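Local structure of enhancer of mrna-decapping protein 3 (Homo sapiens, 2VC8) at residues 5-13 with 24-32. The protein binds single-stranded RNA and promotes mRNA decapping and decay, its N-terminal LSm domain, the part described here, probably serving P-body targeting and DCP1A binding. Numbering follows the deposited sequence.
Sequences TDWLGSIVS and QGRVSAVDQ
The Arg-26 side chain starts with CG anti to the backbone N (chi1 176°), then bends at chi2 and chi3, which brings the guanidinium over Ile-11 and up to Gly-9. The contact lies in the antiparallel hairpin of strands 11-15 and 22-31 of the Sm fold. NH1 of Arg-26 donates to Gly-9 O at 3.1 Å, with that oxygen near the guanidinium plane. In one of its two conformers, Ile-11 lays CG1 against one face of the group, 3.6 Å from NH1 and offset toward its rim. Val-12 and Gly-25 form a hydrogen-bonded pair, and Ile-11 with Arg-26 and Ser-13 with Gln-24 are the non-hydrogen-bonded pairs beside it. Just before strand 11-15 begins, the pairing goes on: Val-27 N donates to Ser-10 O, and Gly-9 N to Val-27 O at 2.8 Å. A type II turn from Trp-7 to Ser-10 places Gly-9 here, at a positive phi of 89°. Ser-10 N closes the turn by donating to Trp-7 O; in one of two conformers Ser-10 OG donates there too. Val-27 wedges against it: CB is 3.5 Å from Trp-7 O, and CG2 meets Val-12 CG2. Val-12 and Val-27 also pack on Leu-39. Leu-8 CD1 rests on the backbone of Ser-28, which with Ala-29 forms a classic beta bulge opposite Ser-38. Val-30 CG1 touches Thr-5 CA at 3.9 Å. Toward the turn that joins the strands, Gln-24 NE2 donates to Ser-13 OG at 3.2 Å, with the hydroxyl oxygen 20° out of the amide plane.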
ATOM      1  N   THR A   5       1.053 -10.981  -6.676  1.00 52.46           N
ATOM      2  CA  THR A   5       0.332 -10.843  -5.385  1.00 46.88           C
ATOM      3  C   THR A   5       1.276 -11.024  -4.198  1.00 48.77           C
ATOM      4  O   THR A   5       0.833 -11.078  -3.040  1.00 43.16           O
ATOM      5  CB  THR A   5      -0.812 -11.852  -5.273  1.00 49.20           C
ATOM      6  OG1 THR A   5      -0.324 -13.173  -5.539  1.00 51.20           O
ATOM      7  CG2 THR A   5      -1.918 -11.498  -6.248  1.00 50.61           C
ATOM      8  N   ASP A   6       2.572 -11.104  -4.505  1.00 44.78           N
ATOM      9  CA  ASP A   6       3.607 -11.282  -3.504  1.00 46.42           C
ATOM     10  C   ASP A   6       3.656 -10.147  -2.468  1.00 37.69           C
ATOM     11  O   ASP A   6       4.062 -10.406  -1.343  1.00 36.91           O
ATOM     12  CB  ASP A   6       4.977 -11.490  -4.164  1.00 40.87           C
ATOM     13  CG  ASP A   6       4.999 -12.741  -5.058  1.00 50.07           C
ATOM     14  OD1 ASP A   6       3.983 -13.492  -5.056  1.00 51.39           O
ATOM     15  OD2 ASP A   6       6.012 -12.971  -5.761  1.00 45.08           O
ATOM     16  N   TRP A   7       3.217  -8.932  -2.818  1.00 28.79           N
ATOM     17  CA  TRP A   7       3.244  -7.783  -1.841  1.00 26.22           C
ATOM     18  C   TRP A   7       2.307  -7.994  -0.608  1.00 21.23           C
ATOM     19  O   TRP A   7       2.458  -7.326   0.463  1.00 21.83           O
ATOM     20  CB  TRP A   7       2.871  -6.460  -2.528  1.00 32.59           C
ATOM     21  CG  TRP A   7       3.638  -6.067  -3.823  1.00 30.43           C
ATOM     22  CD1 TRP A   7       3.090  -5.853  -5.072  1.00 33.87           C
ATOM     23  CD2 TRP A   7       5.042  -5.850  -3.974  1.00 28.76           C
ATOM     24  NE1 TRP A   7       4.073  -5.515  -5.971  1.00 33.52           N
ATOM     25  CE2 TRP A   7       5.279  -5.501  -5.326  1.00 31.66           C
ATOM     26  CE3 TRP A   7       6.125  -5.896  -3.097  1.00 30.24           C
ATOM     27  CZ2 TRP A   7       6.566  -5.238  -5.821  1.00 37.13           C
ATOM     28  CZ3 TRP A   7       7.411  -5.628  -3.594  1.00 36.18           C
ATOM     29  CH2 TRP A   7       7.615  -5.301  -4.936  1.00 37.03           C
ATOM     30  N   LEU A   8       1.340  -8.905  -0.713  1.00 24.55           N
ATOM     31  CA  LEU A   8       0.313  -9.080   0.324  1.00 21.27           C
ATOM     32  C   LEU A   8       0.909  -9.284   1.695  1.00 19.10           C
ATOM     33  O   LEU A   8       1.776 -10.134   1.856  1.00 23.76           O
ATOM     34  CB  LEU A   8      -0.634 -10.212  -0.038  1.00 24.44           C
ATOM     35  CG  LEU A   8      -1.843 -10.440   0.884  1.00 27.80           C
ATOM     36  CD1 LEU A   8      -2.896  -9.275   0.828  1.00 29.32           C
ATOM     37  CD2 LEU A   8      -2.507 -11.765   0.580  1.00 32.85           C
ATOM     38  N   GLY A   9       0.491  -8.476   2.666  1.00 18.53           N
ATOM     39  CA  GLY A   9       0.968  -8.618   4.044  1.00 17.17           C
ATOM     40  C   GLY A   9       2.241  -7.824   4.378  1.00 17.84           C
ATOM     41  O   GLY A   9       2.661  -7.744   5.538  1.00 18.22           O
ATOM     42  N   SER A  10       2.913  -7.326   3.361  1.00 16.36           N
ATOM     43  CA  SER A  10       4.035  -6.434   3.617  0.50 15.68           C
ATOM     44  C   SER A  10       3.562  -5.124   4.213  1.00 12.98           C
ATOM     45  O   SER A  10       2.353  -4.802   4.200  1.00 16.06           O
ATOM     46  CB  SER A  10       4.798  -6.178   2.343  0.50 15.31           C
ATOM     47  OG  SER A  10       3.954  -5.509   1.452  0.50 15.45           O
ATOM     48  N   ILE A  11       4.491  -4.382   4.773  1.00 13.31           N
ATOM     49  CA  ILE A  11       4.220  -2.984   5.063  0.50 14.07           C
ATOM     50  C   ILE A  11       5.060  -2.162   4.089  1.00 13.69           C
ATOM     51  O   ILE A  11       6.226  -2.422   3.913  1.00 13.40           O
ATOM     52  CB  ILE A  11       4.584  -2.569   6.521  0.50 13.27           C
ATOM     53  CG1 ILE A  11       3.973  -3.532   7.592  0.50 15.69           C
ATOM     54  CG2 ILE A  11       4.161  -1.124   6.808  0.50 14.03           C
ATOM     55  CD1 ILE A  11       4.347  -3.177   9.040  0.50 22.81           C
ATOM     56  N   VAL A  12       4.406  -1.218   3.440  1.00 12.89           N
ATOM     57  CA  VAL A  12       5.023  -0.484   2.321  1.00 12.44           C
ATOM     58  C   VAL A  12       4.813   1.014   2.451  1.00 12.18           C
ATOM     59  O   VAL A  12       3.919   1.470   3.142  1.00 13.81           O
ATOM     60  CB  VAL A  12       4.501  -0.957   0.940  1.00 12.28           C
ATOM     61  CG1 VAL A  12       4.763  -2.431   0.760  1.00 14.13           C
ATOM     62  CG2 VAL A  12       3.052  -0.592   0.720  1.00 14.22           C
ATOM     63  N   SER A  13       5.634   1.754   1.735  1.00 13.13           N
ATOM     64  CA  SER A  13       5.448   3.158   1.497  1.00 13.40           C
ATOM     65  C   SER A  13       5.241   3.280  -0.019  1.00 11.22           C
ATOM     66  O   SER A  13       6.070   2.803  -0.760  1.00 18.57           O
ATOM     67  CB  SER A  13       6.687   3.926   1.909  1.00 19.29           C
ATOM     68  OG  SER A  13       6.540   5.283   1.594  1.00 21.19           O
ATOM     69  N   GLN A  24       1.707   5.200   3.643  1.00 14.01           N
ATOM     70  CA  GLN A  24       2.382   4.065   4.217  1.00 13.98           C
ATOM     71  C   GLN A  24       1.376   3.172   4.961  1.00 13.51           C
ATOM     72  O   GLN A  24       0.461   3.670   5.592  1.00 15.98           O
ATOM     73  CB  GLN A  24       3.479   4.479   5.197  1.00 18.66           C
ATOM     74  CG  GLN A  24       4.417   5.519   4.633  1.00 23.25           C
ATOM     75  CD  GLN A  24       5.710   5.660   5.401  1.00 34.58           C
ATOM     76  OE1 GLN A  24       5.740   5.497   6.611  1.00 40.56           O
ATOM     77  NE2 GLN A  24       6.775   6.009   4.697  1.00 47.52           N
ATOM     78  N   GLY A  25       1.515   1.865   4.837  1.00 12.56           N
ATOM     79  CA  GLY A  25       0.604   0.953   5.505  1.00 15.43           C
ATOM     80  C   GLY A  25       0.814  -0.474   5.182  1.00 14.22           C
ATOM     81  O   GLY A  25       1.594  -0.826   4.305  1.00 13.07           O
ATOM     82  N   ARG A  26       0.126  -1.325   5.892  1.00 15.96           N
ATOM     83  CA  ARG A  26       0.057  -2.709   5.539  1.00 12.67           C
ATOM     84  C   ARG A  26      -0.733  -3.002   4.269  1.00 14.02           C
ATOM     85  O   ARG A  26      -1.849  -2.511   4.118  1.00 16.28           O
ATOM     86  CB  ARG A  26      -0.559  -3.424   6.745  1.00 19.66           C
ATOM     87  CG  ARG A  26      -0.787  -4.904   6.495  1.00 23.67           C
ATOM     88  CD  ARG A  26       0.219  -5.755   7.015  1.00 27.63           C
ATOM     89  NE  ARG A  26       0.350  -5.621   8.465  1.00 37.46           N
ATOM     90  CZ  ARG A  26       1.422  -6.054   9.111  1.00 34.14           C
ATOM     91  NH1 ARG A  26       2.434  -6.631   8.463  1.00 34.44           N
ATOM     92  NH2 ARG A  26       1.517  -5.878  10.404  1.00 29.33           N
ATOM     93  N   VAL A  27      -0.180  -3.843   3.404  1.00 14.89           N
ATOM     94  CA  VAL A  27      -0.843  -4.291   2.178  1.00 15.20           C
ATOM     95  C   VAL A  27      -1.879  -5.352   2.539  1.00 15.60           C
ATOM     96  O   VAL A  27      -1.515  -6.488   2.938  1.00 18.84           O
ATOM     97  CB  VAL A  27       0.131  -4.822   1.111  1.00 15.98           C
ATOM     98  CG1 VAL A  27      -0.614  -5.284  -0.121  1.00 17.25           C
ATOM     99  CG2 VAL A  27       1.133  -3.702   0.757  1.00 16.27           C
ATOM    100  N   SER A  28      -3.142  -4.953   2.470  1.00 15.59           N
ATOM    101  CA  SER A  28      -4.257  -5.824   2.800  1.00 17.62           C
ATOM    102  C   SER A  28      -4.819  -6.560   1.638  1.00 18.61           C
ATOM    103  O   SER A  28      -5.567  -7.512   1.825  1.00 20.42           O
ATOM    104  CB  SER A  28      -5.368  -5.016   3.445  1.00 21.73           C
ATOM    105  OG  SER A  28      -5.722  -3.900   2.641  1.00 25.33           O
ATOM    106  N   ALA A  29      -4.567  -6.052   0.452  1.00 17.83           N
ATOM    107  CA  ALA A  29      -5.082  -6.684  -0.769  1.00 17.19           C
ATOM    108  C   ALA A  29      -4.261  -6.352  -1.978  1.00 18.90           C
ATOM    109  O   ALA A  29      -3.674  -5.265  -2.048  1.00 19.22           O
ATOM    110  CB  ALA A  29      -6.646  -6.349  -0.987  1.00 20.12           C
ATOM    111  N   VAL A  30      -4.222  -7.275  -2.954  1.00 20.31           N
ATOM    112  CA  VAL A  30      -3.594  -7.022  -4.251  1.00 19.06           C
ATOM    113  C   VAL A  30      -4.536  -7.607  -5.301  1.00 24.81           C
ATOM    114  O   VAL A  30      -4.879  -8.779  -5.234  1.00 28.70           O
ATOM    115  CB  VAL A  30      -2.205  -7.690  -4.399  1.00 24.86           C
ATOM    116  CG1 VAL A  30      -1.626  -7.502  -5.808  1.00 33.74           C
ATOM    117  CG2 VAL A  30      -1.227  -7.197  -3.352  1.00 22.84           C
ATOM    118  N   ASP A  31      -4.926  -6.820  -6.282  1.00 21.82           N
ATOM    119  CA  ASP A  31      -5.824  -7.286  -7.345  1.00 23.83           C
ATOM    120  C   ASP A  31      -5.033  -7.376  -8.624  1.00 20.95           C
ATOM    121  O   ASP A  31      -4.678  -6.338  -9.206  1.00 23.47           O
ATOM    122  CB  ASP A  31      -7.007  -6.328  -7.491  1.00 24.99           C
ATOM    123  CG  ASP A  31      -7.978  -6.766  -8.581  1.00 31.24           C
ATOM    124  OD1 ASP A  31      -7.603  -7.601  -9.415  1.00 31.48           O
ATOM    125  OD2 ASP A  31      -9.096  -6.218  -8.621  1.00 38.58           O
ATOM    126  N   GLN A  32      -4.739  -8.591  -9.085  1.00 26.40           N
ATOM    127  CA  GLN A  32      -3.921  -8.760 -10.301  1.00 30.94           C
ATOM    128  C   GLN A  32      -4.630  -8.346 -11.587  1.00 32.51           C
ATOM    129  O   GLN A  32      -3.992  -7.958 -12.558  1.00 43.46           O
ATOM    130  CB  GLN A  32      -3.432 -10.206 -10.437  1.00 40.67           C
ATOM    131  CG  GLN A  32      -2.473 -10.613  -9.350  1.00 46.73           C
ATOM    132  CD  GLN A  32      -1.827 -11.959  -9.649  1.00 56.89           C
ATOM    133  OE1 GLN A  32      -2.032 -12.936  -8.920  1.00 66.37           O
ATOM    134  NE2 GLN A  32      -1.059 -12.022 -10.736  1.00 62.28           N
TER